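Local coordinates for probable chemoreceptor (Methyl-accepting chemotaxis) transmembrane protein (Rhizobium meliloti, PDB 6D8V) that senses quaternary ammonium compounds through its sensory domain and probably relays their presence to the chemotaxis machinery, at residues P231-N236 with D246-P251; I136-L141 with L194-G199; S153-V158 with I165-V170; G24-L29 with F252-V257; W72-P77 with A122-L127. All blocks are in the same frame, centred on the assembly; numbering follows the deposited sequence.

The contacts divide between two sheets and the long helix 2-45 that runs beside both. Contacts 3 and 5 are buried, lie with their centres about 6 Å apart, and share the sheet in which strands 163-173 and 70-75 are neighbours; contact 3 is backbone pairing, contact 5 largely aromatic. Contact 1 belongs to the other sheet, with its centre about 36 Å from that of contact 5, and one end of it is exposed. Contact 4 prolongs the same strand 243-254 onto helix 2-45 by apolar packing alone. Contact 2, partly buried and largely polar, lies between the sheets and touches contacts 3, 4 and 5; it shares the bound ligand with contact 5.

Contact 1: P231-N236 with D246-P251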
# COMPACT_ATOMS: atom_id res chain seq x y z
N PRO A 231 2.59 -12.00 -18.60
CA PRO A 231 2.90 -13.06 -17.65
C PRO A 231 4.13 -13.85 -18.06
O PRO A 231 4.45 -13.99 -19.24
CB PRO A 231 1.65 -13.94 -17.69
CG PRO A 231 0.56 -12.99 -18.13
CD PRO A 231 1.23 -12.11 -19.13
N ARG A 232 4.84 -14.36 -17.05
CA ARG A 232 5.92 -15.31 -17.24
C ARG A 232 5.68 -16.52 -16.34
O ARG A 232 4.87 -16.47 -15.40
CB ARG A 232 7.29 -14.68 -16.95
CG ARG A 232 7.66 -13.56 -17.91
CD ARG A 232 7.79 -14.06 -19.36
NE ARG A 232 7.21 -13.13 -20.32
CZ ARG A 232 7.75 -11.96 -20.66
NH1 ARG A 232 7.14 -11.18 -21.54
NH2 ARG A 232 8.90 -11.58 -20.11
N MET A 233 6.38 -17.61 -16.64
CA MET A 233 6.33 -18.82 -15.83
C MET A 233 7.74 -19.31 -15.57
O MET A 233 8.50 -19.56 -16.51
CB MET A 233 5.51 -19.93 -16.50
CG MET A 233 5.08 -21.05 -15.55
SD MET A 233 4.55 -22.50 -16.47
CE MET A 233 3.46 -23.30 -15.30
N ILE A 234 8.09 -19.42 -14.30
CA ILE A 234 9.35 -20.01 -13.87
C ILE A 234 9.12 -21.50 -13.69
O ILE A 234 8.26 -21.91 -12.90
CB ILE A 234 9.83 -19.36 -12.57
CG1 ILE A 234 9.67 -17.84 -12.69
CG2 ILE A 234 11.28 -19.70 -12.30
CD1 ILE A 234 9.98 -17.07 -11.44
N GLU A 235 9.85 -22.32 -14.45
CA GLU A 235 9.60 -23.75 -14.49
C GLU A 235 10.53 -24.49 -13.54
O GLU A 235 11.73 -24.21 -13.47
CB GLU A 235 9.77 -24.30 -15.91
CG GLU A 235 8.72 -23.83 -16.90
CD GLU A 235 8.87 -24.48 -18.26
OE1 GLU A 235 10.01 -24.86 -18.62
OE2 GLU A 235 7.85 -24.61 -18.96
N ASN A 236 9.94 -25.39 -12.79
CA ASN A 236 10.69 -26.23 -11.92
C ASN A 236 11.61 -25.59 -10.95
O ASN A 236 12.79 -25.52 -11.20
CB ASN A 236 11.40 -27.33 -12.64
CG ASN A 236 11.28 -28.61 -11.89
OD1 ASN A 236 11.05 -28.61 -10.71
ND2 ASN A 236 11.40 -29.69 -12.57
N ASP A 246 5.88 -24.98 -10.01
CA ASP A 246 6.08 -23.91 -10.97
C ASP A 246 5.65 -22.58 -10.36
O ASP A 246 4.70 -22.51 -9.57
CB ASP A 246 5.27 -24.17 -12.25
CG ASP A 246 5.67 -25.45 -12.96
OD1 ASP A 246 6.86 -25.57 -13.33
OD2 ASP A 246 4.81 -26.32 -13.14
N ARG A 247 6.34 -21.51 -10.75
CA ARG A 247 6.02 -20.16 -10.30
C ARG A 247 5.54 -19.37 -11.50
O ARG A 247 6.31 -19.13 -12.44
CB ARG A 247 7.23 -19.48 -9.65
CG ARG A 247 6.95 -18.09 -9.11
CD ARG A 247 6.89 -18.06 -7.59
NE ARG A 247 8.23 -18.08 -6.99
CZ ARG A 247 8.48 -18.45 -5.74
NH1 ARG A 247 7.49 -18.85 -4.95
NH2 ARG A 247 9.72 -18.44 -5.28
N VAL A 248 4.27 -18.98 -11.49
CA VAL A 248 3.71 -18.11 -12.52
C VAL A 248 3.65 -16.69 -11.97
O VAL A 248 3.14 -16.47 -10.86
CB VAL A 248 2.32 -18.58 -12.97
CG1 VAL A 248 1.70 -17.56 -13.89
CG2 VAL A 248 2.42 -19.92 -13.68
N VAL A 249 4.17 -15.74 -12.73
CA VAL A 249 4.15 -14.33 -12.35
C VAL A 249 3.15 -13.61 -13.24
O VAL A 249 3.11 -13.83 -14.45
CB VAL A 249 5.56 -13.71 -12.45
CG1 VAL A 249 6.59 -14.67 -11.89
CG2 VAL A 249 5.89 -13.38 -13.88
N TYR A 250 2.34 -12.74 -12.63
CA TYR A 250 1.22 -12.11 -13.32
C TYR A 250 1.19 -10.63 -12.95
O TYR A 250 0.64 -10.25 -11.90
CB TYR A 250 -0.10 -12.80 -12.96
CG TYR A 250 -1.29 -12.43 -13.81
CD1 TYR A 250 -1.57 -13.12 -14.99
CD2 TYR A 250 -2.17 -11.42 -13.42
CE1 TYR A 250 -2.68 -12.80 -15.76
CE2 TYR A 250 -3.28 -11.10 -14.18
CZ TYR A 250 -3.53 -11.79 -15.35
OH TYR A 250 -4.64 -11.45 -16.11
N PRO A 251 1.80 -9.77 -13.77
CA PRO A 251 1.69 -8.33 -13.53
C PRO A 251 0.27 -7.85 -13.74
O PRO A 251 -0.49 -8.42 -14.54
CB PRO A 251 2.65 -7.72 -14.56
CG PRO A 251 2.82 -8.77 -15.60
CD PRO A 251 2.70 -10.08 -14.89
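Met233 and Val248 face each other as a non-hydrogen-bonded pair of an antiparallel hairpin, with Met233 CG 3.4 Å from Val248 CG2. The Met233 chain, extended and with CG anti to the backbone N (chi1 -163°), carries CE on to Asp246 CB, 3.7 Å away. On the other face, Ile234 and Arg247 run side by side, CB to CB 3.9 Å. Of the backbone hydrogen bonds, Arg232 exchanges two with Val249, and Ile234 two with Arg247. Packing thins toward Glu235 and Asn236, both exposed. There Asp246 OD1 accepts from Asn236 N at 3.1 Å, met nearly along its C-O axis, and also forms a salt bridge with Arg269. An alanine at Asp246 would probably leave Asn236 N without this acceptor and Arg269 without this charged partner. Strand 259-268 pairs with the far edge of strand 243-254; helix 2-45 packs on Met233 and Val248, while helix 219-228 lies against Arg232 and Val249 on the opposite face.

Contact 2: I136-L141 with L194-G199; sequences ITQPYL and LLSQSG. With PBE (1,1-dimethyl-prolinium), chain C.
Gln138 and Gln197 reach toward each other tip to tip and stack their amides, the planes only 6° apart and Gln138 CD 3.9 Å from Gln197 CD. The Gln138 chain turns at chi2 (-70°), and its two amide branches then divide: OE1 takes a hydrogen bond from Ser196 OG, modelled at 2.5 Å, while NE2 lies 3.4 Å from Gln197 CB. Gln197 lays its own amide over this group, and its OE1 accepts a hydrogen bond from Trp261 NE1, which probably limits its rotation. Beside the polar pair, Pro139 CD rests 3.9 Å from Ser196 CB. An alanine at Gln138 would probably leave Ser196 OG without this acceptor and the Gln197 amide without its stacking partner. Farther along the same segment Tyr140 OH, hydrogen-bonded to Ser153 OG, lies 3.5 Å from CA of the bound 1,1-dimethyl-prolinium, at the edge of the ring. Since segment 136-141 lies within the first PDC sensor domain and 194-199 leads out of a strand of the second sheet, the arrangement is consistent with a two-module Cache sensor. Loops at the ends of the two sheets meet here through amide and hydroxyl groups, away from the ligand itself.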
# COMPACT_ATOMS: atom_id res chain seq x y z
N ILE A 136 1.66 5.41 -4.82
CA ILE A 136 1.69 4.28 -3.89
C ILE A 136 3.14 3.88 -3.63
O ILE A 136 3.97 3.86 -4.54
CB ILE A 136 0.86 3.10 -4.43
CG1 ILE A 136 0.71 2.01 -3.36
CG2 ILE A 136 1.46 2.54 -5.72
CD1 ILE A 136 -0.34 0.96 -3.70
N THR A 137 3.45 3.55 -2.38
CA THR A 137 4.83 3.39 -1.94
C THR A 137 5.29 1.94 -2.01
O THR A 137 4.50 0.99 -1.97
CB THR A 137 5.01 3.89 -0.50
OG1 THR A 137 4.37 2.98 0.41
CG2 THR A 137 4.43 5.28 -0.33
N GLN A 138 6.60 1.77 -2.12
CA GLN A 138 7.19 0.48 -1.87
C GLN A 138 6.96 0.11 -0.41
O GLN A 138 6.85 0.99 0.45
CB GLN A 138 8.68 0.46 -2.19
CG GLN A 138 9.01 0.53 -3.68
CD GLN A 138 8.65 -0.74 -4.43
OE1 GLN A 138 8.34 -1.76 -3.83
NE2 GLN A 138 8.69 -0.67 -5.76
N PRO A 139 6.86 -1.18 -0.11
CA PRO A 139 6.58 -1.59 1.26
C PRO A 139 7.64 -1.06 2.22
O PRO A 139 8.85 -1.17 1.96
CB PRO A 139 6.57 -3.12 1.18
CG PRO A 139 7.32 -3.45 -0.04
CD PRO A 139 7.06 -2.34 -1.00
N TYR A 140 7.18 -0.48 3.32
CA TYR A 140 8.08 0.11 4.30
C TYR A 140 7.51 -0.11 5.69
O TYR A 140 6.30 -0.31 5.86
CB TYR A 140 8.29 1.61 4.05
CG TYR A 140 7.06 2.44 4.38
CD1 TYR A 140 6.01 2.54 3.49
CD2 TYR A 140 6.96 3.11 5.59
CE1 TYR A 140 4.88 3.28 3.78
CE2 TYR A 140 5.84 3.86 5.90
CZ TYR A 140 4.80 3.94 4.99
OH TYR A 140 3.68 4.69 5.29
N LEU A 141 8.40 -0.09 6.68
CA LEU A 141 8.01 -0.23 8.07
C LEU A 141 7.55 1.12 8.61
O LEU A 141 8.33 2.07 8.67
CB LEU A 141 9.18 -0.76 8.90
CG LEU A 141 8.99 -0.65 10.41
CD1 LEU A 141 7.80 -1.49 10.86
CD2 LEU A 141 10.24 -1.03 11.20
N LEU A 194 2.68 -12.18 -3.74
CA LEU A 194 2.47 -10.87 -4.34
C LEU A 194 3.76 -10.05 -4.25
O LEU A 194 4.33 -9.91 -3.16
CB LEU A 194 1.33 -10.14 -3.63
CG LEU A 194 0.79 -8.87 -4.30
CD1 LEU A 194 0.01 -9.22 -5.57
CD2 LEU A 194 -0.07 -8.12 -3.31
N LEU A 195 4.19 -9.52 -5.40
CA LEU A 195 5.38 -8.68 -5.50
C LEU A 195 4.99 -7.24 -5.80
O LEU A 195 3.94 -6.98 -6.39
CB LEU A 195 6.33 -9.19 -6.60
CG LEU A 195 7.09 -10.48 -6.29
CD1 LEU A 195 8.19 -10.75 -7.30
CD2 LEU A 195 7.65 -10.41 -4.88
N SER A 196 5.85 -6.31 -5.39
CA SER A 196 5.58 -4.89 -5.54
C SER A 196 6.01 -4.39 -6.91
O SER A 196 6.42 -5.15 -7.79
CB SER A 196 6.27 -4.09 -4.44
OG SER A 196 7.65 -3.93 -4.74
N GLN A 197 5.94 -3.06 -7.07
CA GLN A 197 6.33 -2.39 -8.31
C GLN A 197 7.75 -2.72 -8.75
O GLN A 197 8.05 -2.70 -9.95
CB GLN A 197 6.19 -0.88 -8.11
CG GLN A 197 4.91 -0.46 -7.41
CD GLN A 197 5.06 -0.27 -5.91
OE1 GLN A 197 4.74 -1.17 -5.13
NE2 GLN A 197 5.54 0.91 -5.50
N SER A 198 8.64 -2.99 -7.79
CA SER A 198 10.04 -3.27 -8.09
C SER A 198 10.41 -4.71 -7.78
O SER A 198 11.60 -5.05 -7.78
CB SER A 198 10.94 -2.31 -7.32
OG SER A 198 10.73 -2.41 -5.93
N GLY A 199 9.42 -5.56 -7.53
CA GLY A 199 9.71 -6.94 -7.21
C GLY A 199 10.01 -7.21 -5.75
O GLY A 199 10.54 -8.28 -5.43
N PBE C . 2.49 6.85 8.27
CD PBE C . 2.30 7.44 7.12
CA PBE C . 3.98 6.53 8.20
CB PBE C . 4.56 7.87 7.61
CG PBE C . 3.65 8.33 6.86
CE PBE C . 2.17 7.79 9.37
CF PBE C . 1.69 5.62 8.37
C PBE C . 4.62 6.17 9.44
O PBE C . 5.88 6.22 9.52
OXT PBE C . 3.95 5.78 10.44

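Contact 3: S153-V158 with I165-V170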
# COMPACT_ATOMS: atom_id res chain seq x y z
N SER A 153 1.55 2.57 1.33
CA SER A 153 0.76 3.77 1.52
C SER A 153 0.33 4.38 0.19
O SER A 153 1.15 4.56 -0.72
CB SER A 153 1.53 4.80 2.34
OG SER A 153 1.60 4.39 3.69
N ILE A 154 -0.96 4.70 0.10
CA ILE A 154 -1.53 5.42 -1.03
C ILE A 154 -1.68 6.87 -0.60
O ILE A 154 -2.42 7.18 0.34
CB ILE A 154 -2.87 4.80 -1.46
CG1 ILE A 154 -2.62 3.38 -1.96
CG2 ILE A 154 -3.54 5.63 -2.54
CD1 ILE A 154 -3.88 2.64 -2.32
N ALA A 155 -0.96 7.77 -1.26
CA ALA A 155 -0.91 9.17 -0.85
C ALA A 155 -1.28 10.07 -2.01
O ALA A 155 -0.98 9.78 -3.18
CB ALA A 155 0.48 9.55 -0.32
N TYR A 156 -1.95 11.17 -1.68
CA TYR A 156 -2.42 12.17 -2.63
C TYR A 156 -2.01 13.56 -2.16
O TYR A 156 -1.95 13.82 -0.96
CB TYR A 156 -3.95 12.11 -2.79
CG TYR A 156 -4.41 11.18 -3.88
CD1 TYR A 156 -4.66 9.84 -3.62
CD2 TYR A 156 -4.60 11.65 -5.18
CE1 TYR A 156 -5.09 8.99 -4.63
CE2 TYR A 156 -5.01 10.80 -6.18
CZ TYR A 156 -5.26 9.47 -5.90
OH TYR A 156 -5.67 8.62 -6.90
N PRO A 157 -1.74 14.46 -3.09
CA PRO A 157 -1.47 15.85 -2.70
C PRO A 157 -2.73 16.53 -2.22
O PRO A 157 -3.81 16.36 -2.79
CB PRO A 157 -0.94 16.49 -3.99
CG PRO A 157 -0.58 15.35 -4.89
CD PRO A 157 -1.51 14.23 -4.53
N VAL A 158 -2.60 17.30 -1.14
CA VAL A 158 -3.68 18.12 -0.61
C VAL A 158 -3.47 19.54 -1.11
O VAL A 158 -2.42 20.14 -0.87
CB VAL A 158 -3.73 18.07 0.92
CG1 VAL A 158 -4.81 19.00 1.45
CG2 VAL A 158 -3.99 16.66 1.40
N ILE A 165 -0.47 22.16 0.17
CA ILE A 165 -0.19 22.43 1.58
C ILE A 165 0.20 21.17 2.35
O ILE A 165 0.42 21.25 3.56
CB ILE A 165 -1.38 23.12 2.27
CG1 ILE A 165 -2.61 22.21 2.24
CG2 ILE A 165 -1.67 24.47 1.62
CD1 ILE A 165 -3.83 22.79 2.94
N GLY A 166 0.29 20.03 1.69
CA GLY A 166 0.69 18.81 2.36
C GLY A 166 0.22 17.59 1.59
O GLY A 166 -0.27 17.69 0.46
N VAL A 167 0.37 16.44 2.24
CA VAL A 167 0.05 15.15 1.64
C VAL A 167 -0.85 14.38 2.60
O VAL A 167 -0.54 14.28 3.79
CB VAL A 167 1.32 14.33 1.33
CG1 VAL A 167 0.95 12.94 0.83
CG2 VAL A 167 2.21 15.06 0.34
N SER A 168 -1.93 13.82 2.08
CA SER A 168 -2.77 12.87 2.81
C SER A 168 -2.69 11.50 2.15
O SER A 168 -2.44 11.37 0.94
CB SER A 168 -4.22 13.35 2.85
OG SER A 168 -5.09 12.30 3.23
N GLY A 169 -2.90 10.46 2.94
CA GLY A 169 -2.83 9.11 2.40
C GLY A 169 -3.49 8.09 3.30
O GLY A 169 -3.91 8.38 4.42
N VAL A 170 -3.54 6.86 2.79
CA VAL A 170 -4.17 5.72 3.44
C VAL A 170 -3.19 4.56 3.42
O VAL A 170 -2.31 4.49 2.55
CB VAL A 170 -5.49 5.37 2.71
CG1 VAL A 170 -6.06 4.04 3.16
CG2 VAL A 170 -6.49 6.49 2.91
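Tyr156 and Ser168 meet through the flat peptide groups of their strands, which exchange two hydrogen bonds, Tyr156 N to Ser168 O at 2.7 Å and Ser168 N to Tyr156 O at 3.0 Å. The phenol ring of Tyr156 takes little part, since it leads away from strand 165-170 to Arg34 of helix 2-45 and to Asp256. Ile154 and Val170 form a further hydrogen-bonded pair of this antiparallel hairpin. On the face of Ala155 and Val167, Ala155 CB touches Val167 CG1 at 3.6 Å. Val167 CG1 stands anti to the backbone N (chi1 175°), and Trp72 packs against both residues. On the face of Tyr156 and Val158, Val158 CG2 reaches Ser168 CB at 3.6 Å. Val158 CG1 lies 4.0 Å from Ile165 CG1. Gly166 holds backbone angles at which a side chain would be jammed against the carbonyl of Ile165. At the hairpin's pocket end, the side chain of Ser153 lies about 5 Å from the bound 1,1-dimethyl-prolinium and its OG bonds to Tyr140 OH and to Asp171 OD1. The backbone bonds therefore fix the register of the two strands, and the buried hydroxyl is left to tie two ligand-pocket residues together.

Contact 4: G24-L29 with F252-V257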
# COMPACT_ATOMS: atom_id res chain seq x y z
N GLY A 24 -9.13 -3.83 -7.37
CA GLY A 24 -10.36 -3.19 -6.93
C GLY A 24 -10.22 -2.60 -5.54
O GLY A 24 -10.47 -1.41 -5.33
N SER A 25 -9.82 -3.42 -4.58
CA SER A 25 -9.57 -2.92 -3.23
C SER A 25 -8.65 -1.70 -3.25
O SER A 25 -8.96 -0.68 -2.62
CB SER A 25 -8.99 -4.03 -2.36
OG SER A 25 -9.79 -5.20 -2.42
N VAL A 26 -7.54 -1.77 -3.99
CA VAL A 26 -6.61 -0.63 -4.07
C VAL A 26 -7.31 0.59 -4.64
O VAL A 26 -7.27 1.68 -4.06
CB VAL A 26 -5.37 -0.99 -4.90
CG1 VAL A 26 -4.61 0.29 -5.23
CG2 VAL A 26 -4.46 -1.94 -4.13
N GLY A 27 -7.94 0.44 -5.82
CA GLY A 27 -8.60 1.57 -6.46
C GLY A 27 -9.63 2.22 -5.56
O GLY A 27 -9.78 3.45 -5.55
N GLU A 28 -10.35 1.41 -4.78
CA GLU A 28 -11.38 1.95 -3.89
C GLU A 28 -10.75 2.76 -2.76
O GLU A 28 -11.28 3.81 -2.38
CB GLU A 28 -12.25 0.81 -3.34
CG GLU A 28 -13.23 0.25 -4.36
CD GLU A 28 -14.13 -0.82 -3.78
OE1 GLU A 28 -13.97 -2.00 -4.14
OE2 GLU A 28 -15.01 -0.47 -2.97
N LEU A 29 -9.63 2.28 -2.20
CA LEU A 29 -8.92 3.07 -1.19
C LEU A 29 -8.31 4.32 -1.80
O LEU A 29 -8.40 5.41 -1.23
CB LEU A 29 -7.83 2.25 -0.50
CG LEU A 29 -8.25 1.14 0.46
CD1 LEU A 29 -7.05 0.62 1.26
CD2 LEU A 29 -9.36 1.61 1.39
N PHE A 252 -0.10 -6.80 -13.01
CA PHE A 252 -1.40 -6.16 -13.18
C PHE A 252 -1.32 -4.73 -12.68
O PHE A 252 -0.75 -4.47 -11.62
CB PHE A 252 -2.50 -6.94 -12.44
CG PHE A 252 -2.35 -6.94 -10.95
CD1 PHE A 252 -1.44 -7.77 -10.33
CD2 PHE A 252 -3.12 -6.09 -10.17
CE1 PHE A 252 -1.30 -7.77 -8.97
CE2 PHE A 252 -2.98 -6.08 -8.80
CZ PHE A 252 -2.07 -6.93 -8.19
N SER A 253 -1.90 -3.81 -13.45
CA SER A 253 -1.85 -2.39 -13.13
C SER A 253 -2.79 -2.03 -11.99
O SER A 253 -3.93 -2.51 -11.93
CB SER A 253 -2.20 -1.54 -14.35
OG SER A 253 -1.10 -1.42 -15.22
N LEU A 254 -2.38 -1.14 -11.15
CA LEU A 254 -3.19 -0.80 -10.04
C LEU A 254 -3.81 0.43 -10.48
O LEU A 254 -3.19 1.14 -11.19
CB LEU A 254 -2.33 -0.47 -8.89
CG LEU A 254 -1.52 -1.55 -8.25
CD1 LEU A 254 -0.92 -0.93 -7.06
CD2 LEU A 254 -2.42 -2.63 -7.83
N PRO A 255 -5.12 0.65 -10.06
CA PRO A 255 -5.80 1.69 -10.78
C PRO A 255 -5.36 3.08 -10.81
O PRO A 255 -5.26 3.51 -11.95
CB PRO A 255 -7.04 1.79 -10.01
CG PRO A 255 -7.42 0.44 -9.93
CD PRO A 255 -6.23 0.03 -9.21
N ASP A 256 -5.10 3.79 -9.74
CA ASP A 256 -4.95 5.22 -9.90
C ASP A 256 -3.64 5.77 -9.55
O ASP A 256 -3.41 6.90 -9.72
CB ASP A 256 -5.99 5.93 -9.11
CG ASP A 256 -7.36 5.67 -9.59
OD1 ASP A 256 -7.54 5.71 -10.79
OD2 ASP A 256 -8.27 5.45 -8.80
N VAL A 257 -2.77 4.94 -9.04
CA VAL A 257 -1.57 5.30 -8.34
C VAL A 257 -0.37 5.02 -9.16
O VAL A 257 0.70 4.99 -8.72
CB VAL A 257 -1.46 4.49 -7.12
CG1 VAL A 257 -2.59 4.82 -6.25
CG2 VAL A 257 -1.58 3.07 -7.46
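Pro255 lays its ring against the helix backbone at Gly27, the CG 3.8 Å from Gly27 CA and the CD 3.8 Å from Gly27 N. The absence of a side chain on Gly27 probably lets the proline in this close: a CB there would fall about 2.9 Å from Pro255 CG. One residue earlier, Val26 points at the 252-257 segment and straddles two partners with its branches. CG1, anti to the backbone N (chi1 167°), approaches Pro255 CD at 4.3 Å, and CG2 approaches Leu254 CD2 at the same distance. Asp256, next along the chain, brings its carboxylate near the helix, where its OD2 lies 4.1 Å from Gly27 O, two acceptors with no bond between them. Leu254 also packs on Trp261 of the neighbouring strand, and Val26 on Ile154 of the first PDC sheet, which places the contact where both sheets come up to helix 2-45. With no hydrogen bond or salt bridge across it, this junction joins strand 243-254 and the turn after it to the helix through shape and apolar surface, with a glycine opposite a proline at its closest point.

Contact 5: W72-P77 with A122-L127; sequences WFAEEP and AEWYGL. With PBE (1,1-dimethyl-prolinium), chain C.
Trp124 and Trp72 form a T-shaped pair in the ligand pocket of the PDC (Cache) domain, the edge of Trp124 toward the face of Trp72, six-membered rings 5.4 Å apart between centroids and planes at 81°. From CB of Trp124 the side chain sets off with CG between the backbone N and the carbonyl carbon (chi1 51°). One face of the indole lies against the bound 1,1-dimethyl-prolinium. CG lies 3.8 Å from ligand CG, and that same ligand atom sits over the centre of the ring, 3.3 Å above its plane. NE1 meets ligand CB at 3.6 Å. On the other side of the bicycle CE3 touches Trp72 CZ3 at 3.8 Å, and farther out CZ3 meets Ala74 CB, which lies in plane at the ring's edge. The opposite face of the indole is backed by Tyr125 CB. Trp72 offers a face to the ligand, with ligand CD toward the rim of the ring, and its NE1 is bonded to Asp171 OD1, which probably helps fix its rotation. The two indoles hold the ligand's pyrrolidinium ring by aromatic surface, consistent with a sensor for quaternary ammonium compounds, while Glu143 N and Gly144 N hydrogen-bond to the ligand. Next along the helix, Tyr125 leans against strand 72-75: its CE2 stands 3.5 Å from Ala74 CB and 3.4 Å from Ala74 O, which lies at the ring's edge.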
# COMPACT_ATOMS: atom_id res chain seq x y z
N TRP A 72 -3.81 9.25 7.35
CA TRP A 72 -2.88 10.23 7.88
C TRP A 72 -2.89 11.48 7.01
O TRP A 72 -3.55 11.55 5.96
CB TRP A 72 -1.47 9.65 7.99
CG TRP A 72 -1.05 8.90 6.76
CD1 TRP A 72 -1.22 7.57 6.51
CD2 TRP A 72 -0.39 9.44 5.62
NE1 TRP A 72 -0.70 7.25 5.28
CE2 TRP A 72 -0.19 8.38 4.71
CE3 TRP A 72 0.06 10.72 5.27
CZ2 TRP A 72 0.44 8.56 3.49
CZ3 TRP A 72 0.67 10.89 4.04
CH2 TRP A 72 0.86 9.82 3.17
N PHE A 73 -2.15 12.49 7.47
CA PHE A 73 -1.93 13.71 6.72
C PHE A 73 -0.64 14.37 7.20
O PHE A 73 -0.54 14.75 8.37
CB PHE A 73 -3.10 14.68 6.86
CG PHE A 73 -2.79 16.07 6.41
CD1 PHE A 73 -2.59 16.34 5.07
CD2 PHE A 73 -2.66 17.10 7.33
CE1 PHE A 73 -2.29 17.62 4.64
CE2 PHE A 73 -2.35 18.39 6.91
CZ PHE A 73 -2.17 18.65 5.57
N ALA A 74 0.33 14.52 6.30
CA ALA A 74 1.54 15.28 6.57
C ALA A 74 1.43 16.64 5.91
O ALA A 74 1.22 16.74 4.70
CB ALA A 74 2.78 14.54 6.07
N GLU A 75 1.57 17.69 6.71
CA GLU A 75 1.33 19.06 6.26
C GLU A 75 2.65 19.75 5.94
O GLU A 75 3.57 19.75 6.75
CB GLU A 75 0.57 19.84 7.34
CG GLU A 75 0.83 21.34 7.32
CD GLU A 75 1.68 21.80 8.49
OE1 GLU A 75 2.35 20.95 9.11
OE2 GLU A 75 1.67 23.01 8.79
N GLU A 76 2.72 20.35 4.75
CA GLU A 76 3.83 21.22 4.40
C GLU A 76 4.12 22.18 5.55
O GLU A 76 3.18 22.68 6.18
CB GLU A 76 3.52 22.00 3.11
CG GLU A 76 4.73 22.33 2.24
CD GLU A 76 5.16 21.16 1.36
OE1 GLU A 76 4.49 20.11 1.40
OE2 GLU A 76 6.17 21.30 0.64
N PRO A 77 5.40 22.47 5.84
CA PRO A 77 5.73 23.16 7.10
C PRO A 77 5.01 24.49 7.30
O PRO A 77 5.14 25.41 6.49
CB PRO A 77 7.25 23.35 7.00
CG PRO A 77 7.55 23.28 5.54
CD PRO A 77 6.58 22.28 4.99
N ALA A 122 10.83 11.03 2.20
CA ALA A 122 10.33 9.66 2.25
C ALA A 122 9.38 9.40 1.09
O ALA A 122 8.71 10.31 0.59
CB ALA A 122 9.63 9.38 3.58
N GLU A 123 9.32 8.14 0.67
CA GLU A 123 8.50 7.82 -0.49
C GLU A 123 7.06 8.27 -0.29
O GLU A 123 6.45 8.82 -1.20
CB GLU A 123 8.57 6.32 -0.76
CG GLU A 123 9.27 5.98 -2.05
CD GLU A 123 9.05 4.54 -2.45
OE1 GLU A 123 8.70 3.74 -1.56
OE2 GLU A 123 9.22 4.22 -3.64
N TRP A 124 6.49 8.04 0.90
CA TRP A 124 5.07 8.29 1.10
C TRP A 124 4.72 9.77 0.96
O TRP A 124 3.56 10.09 0.68
CB TRP A 124 4.63 7.78 2.47
CG TRP A 124 5.50 8.28 3.58
CD1 TRP A 124 6.59 7.65 4.12
CD2 TRP A 124 5.38 9.53 4.26
NE1 TRP A 124 7.14 8.43 5.11
CE2 TRP A 124 6.41 9.59 5.22
CE3 TRP A 124 4.48 10.60 4.17
CZ2 TRP A 124 6.58 10.67 6.08
CZ3 TRP A 124 4.65 11.68 5.02
CH2 TRP A 124 5.69 11.71 5.96
N TYR A 125 5.69 10.66 1.13
CA TYR A 125 5.48 12.08 0.88
C TYR A 125 6.06 12.54 -0.45
O TYR A 125 5.38 13.26 -1.20
CB TYR A 125 6.10 12.91 2.01
CG TYR A 125 5.55 14.32 2.09
CD1 TYR A 125 6.00 15.32 1.24
CD2 TYR A 125 4.56 14.65 3.01
CE1 TYR A 125 5.49 16.61 1.30
CE2 TYR A 125 4.04 15.93 3.08
CZ TYR A 125 4.51 16.90 2.23
OH TYR A 125 4.00 18.17 2.31
N GLY A 126 7.28 12.11 -0.78
CA GLY A 126 7.94 12.63 -1.96
C GLY A 126 7.24 12.27 -3.26
O GLY A 126 7.04 13.11 -4.14
N LEU A 127 6.85 11.00 -3.40
CA LEU A 127 6.27 10.52 -4.66
C LEU A 127 5.07 11.37 -5.07
O LEU A 127 5.04 11.92 -6.18
CB LEU A 127 5.87 9.05 -4.53
CG LEU A 127 6.99 8.02 -4.38
CD1 LEU A 127 6.40 6.62 -4.34
CD2 LEU A 127 7.99 8.15 -5.51
N PBE C . 2.49 6.85 8.27
CD PBE C . 2.30 7.44 7.12
CA PBE C . 3.98 6.53 8.20
CB PBE C . 4.56 7.87 7.61
CG PBE C . 3.65 8.33 6.86
CE PBE C . 2.17 7.79 9.37
CF PBE C . 1.69 5.62 8.37
C PBE C . 4.62 6.17 9.44
O PBE C . 5.88 6.22 9.52
OXT PBE C . 3.95 5.78 10.44